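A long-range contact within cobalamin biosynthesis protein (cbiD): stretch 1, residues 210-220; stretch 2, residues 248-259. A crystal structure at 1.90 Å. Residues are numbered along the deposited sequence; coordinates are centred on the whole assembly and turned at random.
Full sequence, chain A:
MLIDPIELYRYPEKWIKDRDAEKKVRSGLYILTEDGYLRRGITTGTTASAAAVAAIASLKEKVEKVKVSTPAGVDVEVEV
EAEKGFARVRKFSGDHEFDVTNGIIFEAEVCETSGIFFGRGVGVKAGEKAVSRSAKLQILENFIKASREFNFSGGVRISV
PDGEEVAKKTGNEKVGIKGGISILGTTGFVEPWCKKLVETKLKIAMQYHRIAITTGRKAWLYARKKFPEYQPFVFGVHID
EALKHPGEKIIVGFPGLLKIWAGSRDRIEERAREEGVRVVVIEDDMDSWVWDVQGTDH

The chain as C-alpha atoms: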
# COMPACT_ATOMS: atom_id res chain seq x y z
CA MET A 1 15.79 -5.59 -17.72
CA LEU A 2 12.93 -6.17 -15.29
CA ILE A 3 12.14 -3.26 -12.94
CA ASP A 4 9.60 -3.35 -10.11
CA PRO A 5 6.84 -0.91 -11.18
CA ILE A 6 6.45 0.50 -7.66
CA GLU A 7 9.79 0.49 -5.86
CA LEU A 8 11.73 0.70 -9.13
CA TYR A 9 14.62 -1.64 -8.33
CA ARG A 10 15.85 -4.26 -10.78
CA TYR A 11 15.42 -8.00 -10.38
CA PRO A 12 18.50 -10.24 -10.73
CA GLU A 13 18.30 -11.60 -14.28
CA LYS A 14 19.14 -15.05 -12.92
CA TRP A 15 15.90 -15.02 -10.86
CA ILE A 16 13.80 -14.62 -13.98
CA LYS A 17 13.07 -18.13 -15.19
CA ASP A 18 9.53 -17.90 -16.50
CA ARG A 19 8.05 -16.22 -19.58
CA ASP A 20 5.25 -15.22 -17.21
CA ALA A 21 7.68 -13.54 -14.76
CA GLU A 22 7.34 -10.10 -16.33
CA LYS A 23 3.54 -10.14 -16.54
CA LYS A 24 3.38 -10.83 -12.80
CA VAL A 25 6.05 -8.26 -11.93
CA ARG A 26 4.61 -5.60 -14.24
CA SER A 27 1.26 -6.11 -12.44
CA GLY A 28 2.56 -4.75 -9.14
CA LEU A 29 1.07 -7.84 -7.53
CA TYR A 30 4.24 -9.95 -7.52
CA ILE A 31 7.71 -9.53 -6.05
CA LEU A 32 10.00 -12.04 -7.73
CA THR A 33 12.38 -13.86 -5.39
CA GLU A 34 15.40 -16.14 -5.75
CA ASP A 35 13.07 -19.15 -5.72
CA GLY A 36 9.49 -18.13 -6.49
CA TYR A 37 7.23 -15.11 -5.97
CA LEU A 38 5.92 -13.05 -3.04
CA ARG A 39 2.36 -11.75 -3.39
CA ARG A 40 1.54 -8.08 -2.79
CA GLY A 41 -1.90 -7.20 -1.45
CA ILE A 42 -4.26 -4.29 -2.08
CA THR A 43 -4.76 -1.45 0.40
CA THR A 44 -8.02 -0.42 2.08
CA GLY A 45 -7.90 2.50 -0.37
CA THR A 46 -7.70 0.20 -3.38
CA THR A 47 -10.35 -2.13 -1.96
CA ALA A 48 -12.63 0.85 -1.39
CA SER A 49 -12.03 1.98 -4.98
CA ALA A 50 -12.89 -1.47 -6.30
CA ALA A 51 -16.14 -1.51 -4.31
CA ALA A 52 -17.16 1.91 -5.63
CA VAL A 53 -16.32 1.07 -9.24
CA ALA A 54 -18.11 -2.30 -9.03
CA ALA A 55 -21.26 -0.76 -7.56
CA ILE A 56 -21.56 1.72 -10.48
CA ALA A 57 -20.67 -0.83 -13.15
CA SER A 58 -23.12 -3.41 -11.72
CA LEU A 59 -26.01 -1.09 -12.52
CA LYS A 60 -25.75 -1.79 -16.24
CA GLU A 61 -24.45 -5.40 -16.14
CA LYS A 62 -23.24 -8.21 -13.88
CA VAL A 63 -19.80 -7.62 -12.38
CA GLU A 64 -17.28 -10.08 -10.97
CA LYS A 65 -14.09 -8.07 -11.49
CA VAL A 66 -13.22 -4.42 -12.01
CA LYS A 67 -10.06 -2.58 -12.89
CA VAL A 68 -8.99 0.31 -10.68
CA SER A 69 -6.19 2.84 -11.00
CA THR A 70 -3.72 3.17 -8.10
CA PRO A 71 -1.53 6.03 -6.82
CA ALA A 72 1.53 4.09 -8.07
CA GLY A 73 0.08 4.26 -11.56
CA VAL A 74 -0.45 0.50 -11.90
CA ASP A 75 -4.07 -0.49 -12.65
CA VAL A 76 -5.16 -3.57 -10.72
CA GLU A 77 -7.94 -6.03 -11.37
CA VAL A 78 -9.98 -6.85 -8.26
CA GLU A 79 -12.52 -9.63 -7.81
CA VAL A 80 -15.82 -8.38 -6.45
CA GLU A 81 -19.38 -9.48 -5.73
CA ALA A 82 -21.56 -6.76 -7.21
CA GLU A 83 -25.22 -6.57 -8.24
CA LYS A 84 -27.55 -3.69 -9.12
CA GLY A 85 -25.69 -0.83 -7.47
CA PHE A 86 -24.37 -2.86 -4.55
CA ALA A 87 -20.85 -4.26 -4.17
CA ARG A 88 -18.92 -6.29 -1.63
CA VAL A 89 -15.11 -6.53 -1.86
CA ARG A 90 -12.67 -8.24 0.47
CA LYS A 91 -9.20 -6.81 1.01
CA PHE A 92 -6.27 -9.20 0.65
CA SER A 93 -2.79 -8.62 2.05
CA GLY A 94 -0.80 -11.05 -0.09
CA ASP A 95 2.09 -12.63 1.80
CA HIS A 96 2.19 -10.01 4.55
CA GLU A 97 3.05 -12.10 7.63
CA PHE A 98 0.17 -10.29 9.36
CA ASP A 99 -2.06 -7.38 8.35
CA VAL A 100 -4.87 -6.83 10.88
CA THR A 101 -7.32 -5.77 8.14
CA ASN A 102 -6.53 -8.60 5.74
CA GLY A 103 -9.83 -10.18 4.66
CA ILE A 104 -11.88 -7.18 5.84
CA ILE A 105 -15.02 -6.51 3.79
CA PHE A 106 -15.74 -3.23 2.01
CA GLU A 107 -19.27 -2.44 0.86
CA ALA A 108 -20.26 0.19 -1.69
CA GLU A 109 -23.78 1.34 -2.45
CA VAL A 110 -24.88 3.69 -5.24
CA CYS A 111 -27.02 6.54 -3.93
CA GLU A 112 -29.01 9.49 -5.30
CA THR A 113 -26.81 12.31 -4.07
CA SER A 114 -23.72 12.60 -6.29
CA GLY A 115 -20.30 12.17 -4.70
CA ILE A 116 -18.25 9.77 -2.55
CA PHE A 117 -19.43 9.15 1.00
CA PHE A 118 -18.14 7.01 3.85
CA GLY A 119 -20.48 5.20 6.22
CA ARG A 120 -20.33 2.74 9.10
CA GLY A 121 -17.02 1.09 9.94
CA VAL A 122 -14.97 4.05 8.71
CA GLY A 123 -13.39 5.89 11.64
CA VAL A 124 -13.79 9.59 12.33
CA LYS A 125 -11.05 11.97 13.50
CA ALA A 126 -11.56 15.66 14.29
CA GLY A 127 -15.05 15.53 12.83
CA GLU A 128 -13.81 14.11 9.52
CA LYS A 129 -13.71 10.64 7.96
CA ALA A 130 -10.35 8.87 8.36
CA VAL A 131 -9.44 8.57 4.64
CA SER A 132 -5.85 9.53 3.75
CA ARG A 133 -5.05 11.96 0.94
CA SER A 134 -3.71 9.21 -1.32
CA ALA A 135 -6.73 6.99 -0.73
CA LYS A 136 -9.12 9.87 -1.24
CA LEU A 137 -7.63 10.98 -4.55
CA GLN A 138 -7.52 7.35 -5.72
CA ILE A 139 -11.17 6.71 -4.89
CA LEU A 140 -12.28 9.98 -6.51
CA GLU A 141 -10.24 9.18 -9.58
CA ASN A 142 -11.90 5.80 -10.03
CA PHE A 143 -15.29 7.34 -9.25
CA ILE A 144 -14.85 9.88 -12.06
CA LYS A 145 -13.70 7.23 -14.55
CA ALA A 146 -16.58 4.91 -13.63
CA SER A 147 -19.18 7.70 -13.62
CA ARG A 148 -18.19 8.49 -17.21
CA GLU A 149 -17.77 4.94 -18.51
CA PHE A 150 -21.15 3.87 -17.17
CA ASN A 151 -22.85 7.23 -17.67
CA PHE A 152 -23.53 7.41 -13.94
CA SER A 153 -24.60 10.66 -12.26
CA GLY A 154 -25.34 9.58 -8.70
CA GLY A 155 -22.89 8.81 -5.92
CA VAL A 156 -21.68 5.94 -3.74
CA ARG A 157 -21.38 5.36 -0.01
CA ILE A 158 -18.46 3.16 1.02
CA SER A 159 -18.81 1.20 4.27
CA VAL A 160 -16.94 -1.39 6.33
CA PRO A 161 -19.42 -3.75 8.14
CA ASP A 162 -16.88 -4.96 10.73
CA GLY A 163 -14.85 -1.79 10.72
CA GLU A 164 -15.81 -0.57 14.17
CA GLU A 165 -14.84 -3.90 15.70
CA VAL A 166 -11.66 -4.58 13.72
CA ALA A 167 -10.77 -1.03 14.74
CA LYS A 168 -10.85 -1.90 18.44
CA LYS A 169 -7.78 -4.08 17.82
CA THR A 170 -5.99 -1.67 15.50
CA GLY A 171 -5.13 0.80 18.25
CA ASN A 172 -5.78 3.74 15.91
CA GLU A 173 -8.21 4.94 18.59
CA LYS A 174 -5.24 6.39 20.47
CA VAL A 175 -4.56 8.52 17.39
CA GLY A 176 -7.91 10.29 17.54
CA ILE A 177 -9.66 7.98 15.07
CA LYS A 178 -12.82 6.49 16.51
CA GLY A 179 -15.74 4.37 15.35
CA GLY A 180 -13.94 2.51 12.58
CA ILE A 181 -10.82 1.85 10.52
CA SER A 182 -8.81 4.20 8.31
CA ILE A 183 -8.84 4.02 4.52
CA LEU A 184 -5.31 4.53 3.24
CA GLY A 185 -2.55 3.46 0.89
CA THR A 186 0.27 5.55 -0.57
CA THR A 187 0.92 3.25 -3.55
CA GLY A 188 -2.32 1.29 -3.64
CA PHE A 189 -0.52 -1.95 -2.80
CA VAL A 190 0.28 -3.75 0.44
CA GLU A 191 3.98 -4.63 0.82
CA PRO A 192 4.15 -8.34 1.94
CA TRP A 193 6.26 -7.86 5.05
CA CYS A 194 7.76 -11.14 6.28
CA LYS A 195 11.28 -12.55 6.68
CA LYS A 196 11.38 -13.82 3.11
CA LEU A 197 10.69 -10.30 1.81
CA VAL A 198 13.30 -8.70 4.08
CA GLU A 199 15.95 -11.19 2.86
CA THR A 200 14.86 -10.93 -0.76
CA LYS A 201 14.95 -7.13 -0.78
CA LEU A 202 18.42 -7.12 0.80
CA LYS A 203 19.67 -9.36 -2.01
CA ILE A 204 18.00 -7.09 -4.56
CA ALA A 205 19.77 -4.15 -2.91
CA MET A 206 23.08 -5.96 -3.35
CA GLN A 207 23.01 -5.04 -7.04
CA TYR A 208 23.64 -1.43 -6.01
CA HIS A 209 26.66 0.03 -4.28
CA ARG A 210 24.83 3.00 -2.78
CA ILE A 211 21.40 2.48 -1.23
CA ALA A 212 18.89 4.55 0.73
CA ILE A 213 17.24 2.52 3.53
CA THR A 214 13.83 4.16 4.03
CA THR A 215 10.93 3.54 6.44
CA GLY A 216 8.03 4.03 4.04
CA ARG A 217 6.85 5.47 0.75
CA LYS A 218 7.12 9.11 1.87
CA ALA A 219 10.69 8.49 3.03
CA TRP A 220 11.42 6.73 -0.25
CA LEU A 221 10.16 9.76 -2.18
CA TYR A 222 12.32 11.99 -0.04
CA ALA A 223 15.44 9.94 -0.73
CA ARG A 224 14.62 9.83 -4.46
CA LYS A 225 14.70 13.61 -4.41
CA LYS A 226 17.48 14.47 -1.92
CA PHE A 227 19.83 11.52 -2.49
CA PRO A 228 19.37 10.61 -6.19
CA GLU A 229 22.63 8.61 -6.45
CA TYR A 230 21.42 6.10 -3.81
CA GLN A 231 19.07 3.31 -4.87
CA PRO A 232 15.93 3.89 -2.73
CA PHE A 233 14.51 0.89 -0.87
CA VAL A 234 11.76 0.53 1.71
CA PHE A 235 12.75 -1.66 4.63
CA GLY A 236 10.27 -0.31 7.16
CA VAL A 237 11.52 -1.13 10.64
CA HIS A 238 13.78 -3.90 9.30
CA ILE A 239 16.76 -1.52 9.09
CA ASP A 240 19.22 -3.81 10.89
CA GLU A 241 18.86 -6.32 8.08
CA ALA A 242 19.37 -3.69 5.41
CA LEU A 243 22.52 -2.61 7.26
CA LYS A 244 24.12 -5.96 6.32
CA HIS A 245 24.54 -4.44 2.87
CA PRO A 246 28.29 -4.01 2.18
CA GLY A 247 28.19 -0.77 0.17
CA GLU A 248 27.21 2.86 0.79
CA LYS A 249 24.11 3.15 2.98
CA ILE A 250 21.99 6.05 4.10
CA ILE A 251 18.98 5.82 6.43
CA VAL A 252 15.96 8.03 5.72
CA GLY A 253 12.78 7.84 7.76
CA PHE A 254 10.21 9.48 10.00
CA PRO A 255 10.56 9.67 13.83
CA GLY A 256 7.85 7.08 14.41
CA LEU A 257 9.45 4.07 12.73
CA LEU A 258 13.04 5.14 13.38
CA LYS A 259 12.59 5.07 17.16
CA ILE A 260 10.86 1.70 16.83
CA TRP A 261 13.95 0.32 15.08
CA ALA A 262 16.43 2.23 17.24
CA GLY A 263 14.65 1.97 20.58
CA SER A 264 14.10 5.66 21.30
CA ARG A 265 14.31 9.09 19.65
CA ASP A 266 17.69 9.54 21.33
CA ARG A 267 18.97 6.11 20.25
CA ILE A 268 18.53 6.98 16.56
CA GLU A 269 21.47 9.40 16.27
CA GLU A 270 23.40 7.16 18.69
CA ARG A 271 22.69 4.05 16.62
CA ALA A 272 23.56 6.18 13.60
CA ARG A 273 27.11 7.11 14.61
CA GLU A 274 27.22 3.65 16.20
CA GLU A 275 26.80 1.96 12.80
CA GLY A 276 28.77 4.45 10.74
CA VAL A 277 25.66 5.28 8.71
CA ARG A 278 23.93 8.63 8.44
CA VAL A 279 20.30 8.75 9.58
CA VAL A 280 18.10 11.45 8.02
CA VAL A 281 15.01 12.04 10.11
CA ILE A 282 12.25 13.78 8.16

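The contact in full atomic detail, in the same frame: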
# COMPACT_ATOMS: atom_id res chain seq x y z
N ARG A 210 25.41 2.01 -3.68
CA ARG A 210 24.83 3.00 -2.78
C ARG A 210 23.33 2.76 -2.66
O ARG A 210 22.64 2.62 -3.67
CB ARG A 210 25.10 4.41 -3.32
CG ARG A 210 26.56 4.66 -3.65
CD ARG A 210 26.84 6.11 -4.05
NE ARG A 210 28.23 6.30 -4.48
CZ ARG A 210 28.70 5.98 -5.69
NH1 ARG A 210 27.89 5.45 -6.60
NH2 ARG A 210 29.98 6.17 -5.98
N ILE A 211 22.83 2.71 -1.44
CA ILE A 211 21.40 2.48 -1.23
C ILE A 211 20.80 3.30 -0.09
O ILE A 211 21.43 3.49 0.95
CB ILE A 211 21.08 0.98 -0.94
CG1 ILE A 211 21.78 0.54 0.37
CG2 ILE A 211 21.49 0.12 -2.12
CD1 ILE A 211 21.19 -0.71 1.03
N ALA A 212 19.58 3.79 -0.30
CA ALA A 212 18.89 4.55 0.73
C ALA A 212 17.91 3.59 1.44
O ALA A 212 17.02 3.03 0.81
CB ALA A 212 18.14 5.72 0.12
N ILE A 213 18.11 3.39 2.74
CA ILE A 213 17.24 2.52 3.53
C ILE A 213 16.14 3.41 4.13
O ILE A 213 16.38 4.16 5.07
CB ILE A 213 18.03 1.85 4.69
CG1 ILE A 213 19.29 1.17 4.13
CG2 ILE A 213 17.15 0.82 5.40
CD1 ILE A 213 20.27 0.72 5.20
N THR A 214 14.93 3.32 3.57
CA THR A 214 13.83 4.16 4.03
C THR A 214 12.75 3.40 4.80
O THR A 214 12.61 2.18 4.66
CB THR A 214 13.20 4.92 2.84
OG1 THR A 214 12.42 4.03 2.03
CG2 THR A 214 14.31 5.52 1.99
N THR A 215 11.99 4.12 5.62
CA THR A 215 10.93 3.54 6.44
C THR A 215 9.57 3.36 5.76
O THR A 215 8.77 2.50 6.16
CB THR A 215 10.70 4.38 7.73
OG1 THR A 215 10.49 5.75 7.38
CG2 THR A 215 11.90 4.28 8.64
N GLY A 216 9.30 4.15 4.73
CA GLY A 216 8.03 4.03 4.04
C GLY A 216 8.07 4.75 2.72
O GLY A 216 9.12 5.25 2.31
N ARG A 217 6.93 4.82 2.04
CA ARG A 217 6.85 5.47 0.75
C ARG A 217 7.22 6.96 0.78
O ARG A 217 7.89 7.44 -0.12
CB ARG A 217 5.44 5.30 0.16
CG ARG A 217 5.25 5.89 -1.24
CD ARG A 217 6.15 5.21 -2.27
NE ARG A 217 5.79 5.60 -3.63
CZ ARG A 217 6.15 4.94 -4.72
NH1 ARG A 217 6.89 3.85 -4.62
NH2 ARG A 217 5.73 5.34 -5.91
N LYS A 218 6.79 7.69 1.81
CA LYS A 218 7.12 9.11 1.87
C LYS A 218 8.62 9.30 1.99
O LYS A 218 9.19 10.18 1.34
CB LYS A 218 6.39 9.79 3.03
CG LYS A 218 4.87 9.60 2.97
CD LYS A 218 4.11 10.41 4.04
CE LYS A 218 2.83 9.69 4.47
NZ LYS A 218 1.87 9.42 3.34
N ALA A 219 9.24 8.46 2.81
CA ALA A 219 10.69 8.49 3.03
C ALA A 219 11.41 8.18 1.73
O ALA A 219 12.42 8.81 1.38
CB ALA A 219 11.09 7.48 4.09
N TRP A 220 10.89 7.18 1.02
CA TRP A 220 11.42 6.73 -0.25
C TRP A 220 11.41 7.87 -1.26
O TRP A 220 12.36 8.07 -2.00
CB TRP A 220 10.57 5.56 -0.76
CG TRP A 220 11.03 4.92 -2.04
CD1 TRP A 220 11.92 3.89 -2.17
CD2 TRP A 220 10.56 5.21 -3.36
NE1 TRP A 220 12.03 3.52 -3.48
CE2 TRP A 220 11.20 4.32 -4.24
CE3 TRP A 220 9.65 6.14 -3.88
CZ2 TRP A 220 10.97 4.32 -5.62
CZ3 TRP A 220 9.41 6.15 -5.25
CH2 TRP A 220 10.07 5.24 -6.11
N GLU A 248 27.54 1.56 0.21
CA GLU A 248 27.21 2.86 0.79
C GLU A 248 25.72 2.93 1.18
O GLU A 248 24.83 2.85 0.33
CB GLU A 248 27.52 3.99 -0.20
CG GLU A 248 28.99 4.21 -0.47
CD GLU A 248 29.74 4.63 0.76
OE1 GLU A 248 29.30 5.61 1.41
OE2 GLU A 248 30.76 3.99 1.09
N LYS A 249 25.47 3.10 2.47
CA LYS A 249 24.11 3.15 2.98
C LYS A 249 23.74 4.46 3.65
O LYS A 249 24.55 5.09 4.33
CB LYS A 249 23.90 2.03 3.99
CG LYS A 249 24.05 0.65 3.41
CD LYS A 249 24.58 -0.31 4.44
CE LYS A 249 26.03 -0.01 4.75
NZ LYS A 249 26.65 -1.14 5.48
N ILE A 250 22.49 4.85 3.47
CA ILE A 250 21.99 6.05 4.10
C ILE A 250 20.60 5.68 4.63
O ILE A 250 19.85 4.98 3.96
CB ILE A 250 21.93 7.25 3.10
CG1 ILE A 250 21.91 8.57 3.87
CG2 ILE A 250 20.70 7.15 2.20
CD1 ILE A 250 21.99 9.79 2.97
N ILE A 251 20.29 6.11 5.85
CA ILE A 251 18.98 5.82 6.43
C ILE A 251 18.10 7.06 6.40
O ILE A 251 18.48 8.13 6.89
CB ILE A 251 19.11 5.35 7.90
CG1 ILE A 251 19.93 4.06 7.96
CG2 ILE A 251 17.72 5.13 8.50
CD1 ILE A 251 20.20 3.56 9.35
N VAL A 252 16.92 6.93 5.81
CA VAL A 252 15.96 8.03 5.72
C VAL A 252 14.62 7.54 6.25
O VAL A 252 14.10 6.51 5.80
CB VAL A 252 15.78 8.50 4.26
CG1 VAL A 252 14.86 9.72 4.21
CG2 VAL A 252 17.14 8.81 3.64
N GLY A 253 14.05 8.25 7.22
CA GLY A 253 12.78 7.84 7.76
C GLY A 253 12.16 8.85 8.70
O GLY A 253 12.78 9.84 9.07
N PHE A 254 10.91 8.60 9.09
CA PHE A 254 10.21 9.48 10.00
C PHE A 254 10.41 8.99 11.44
O PHE A 254 10.60 7.80 11.68
CB PHE A 254 8.72 9.53 9.66
CG PHE A 254 8.43 10.20 8.34
CD1 PHE A 254 8.64 9.53 7.14
CD2 PHE A 254 7.95 11.50 8.29
CE1 PHE A 254 8.38 10.15 5.90
CE2 PHE A 254 7.69 12.13 7.07
CZ PHE A 254 7.90 11.45 5.87
N PRO A 255 10.38 9.92 12.40
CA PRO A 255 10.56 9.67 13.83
C PRO A 255 9.88 8.41 14.37
O PRO A 255 10.47 7.64 15.13
CB PRO A 255 10.00 10.93 14.46
CG PRO A 255 10.37 11.98 13.47
CD PRO A 255 10.01 11.32 12.16
N GLY A 256 8.63 8.22 13.95
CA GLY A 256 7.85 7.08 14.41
C GLY A 256 8.48 5.72 14.25
O GLY A 256 8.63 4.98 15.22
N LEU A 257 8.85 5.37 13.02
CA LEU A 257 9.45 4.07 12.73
C LEU A 257 10.92 3.99 13.10
O LEU A 257 11.43 2.92 13.43
CB LEU A 257 9.25 3.72 11.26
CG LEU A 257 7.81 3.40 10.87
CD1 LEU A 257 7.64 3.43 9.37
CD2 LEU A 257 7.46 2.03 11.40
N LEU A 258 11.62 5.12 13.04
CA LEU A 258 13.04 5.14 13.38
C LEU A 258 13.28 4.83 14.86
O LEU A 258 14.23 4.13 15.20
CB LEU A 258 13.65 6.50 13.02
CG LEU A 258 13.84 6.78 11.53
CD1 LEU A 258 14.42 8.17 11.34
CD2 LEU A 258 14.76 5.73 10.93
N LYS A 259 12.42 5.35 15.74
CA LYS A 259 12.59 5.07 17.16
C LYS A 259 12.18 3.63 17.46
O LYS A 259 12.66 3.03 18.42
CB LYS A 259 11.78 6.06 18.01
CG LYS A 259 10.30 6.07 17.73
CD LYS A 259 9.55 6.94 18.72
CE LYS A 259 8.06 6.91 18.43
NZ LYS A 259 7.55 5.51 18.33

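Strands 210-214 and 248-253 lie side by side and run parallel, their directions 25° apart, with R210 paired to E248 and the register kept through T214 and V252. At R210 the backbone CA lies 3.1 Å from E248 O in a CA-H...O contact, and CG of R210 packs 3.6 Å from CB of E248. I211 straddles K249, as parallel pairing requires: I211 N donates to E248 O (2.7 Å), and I211 O accepts from I250 N (3.1 Å). A212, on the same face as R210 and T214, sets its CB 3.6 Å from I250 CG2. I213 repeats the pattern around I251, with I213 N to I250 O at 2.7 Å and V252 N to I213 O at 2.9 Å; its side chain lies on the other face, CD1 4.3 Å from I251 CG1. Past T214 the ladder loosens, and the bond from T215 N to V252 O (3.2 Å) is weak. T215 points toward stretch 2, where its OG1 accepts a weak bond from F254 N (3.4 Å) and its CB meets L257 CD1 at 3.6 Å. The absence of a side chain at G253 matters here: an ideal CB would sit 2.5 Å from T215 CG2, a clash. After G216, the helix N-cap, K218 CB approaches F254 CE1 (3.5 Å), while A219 N lies at the ring edge, 3.6 Å from F254 CE1.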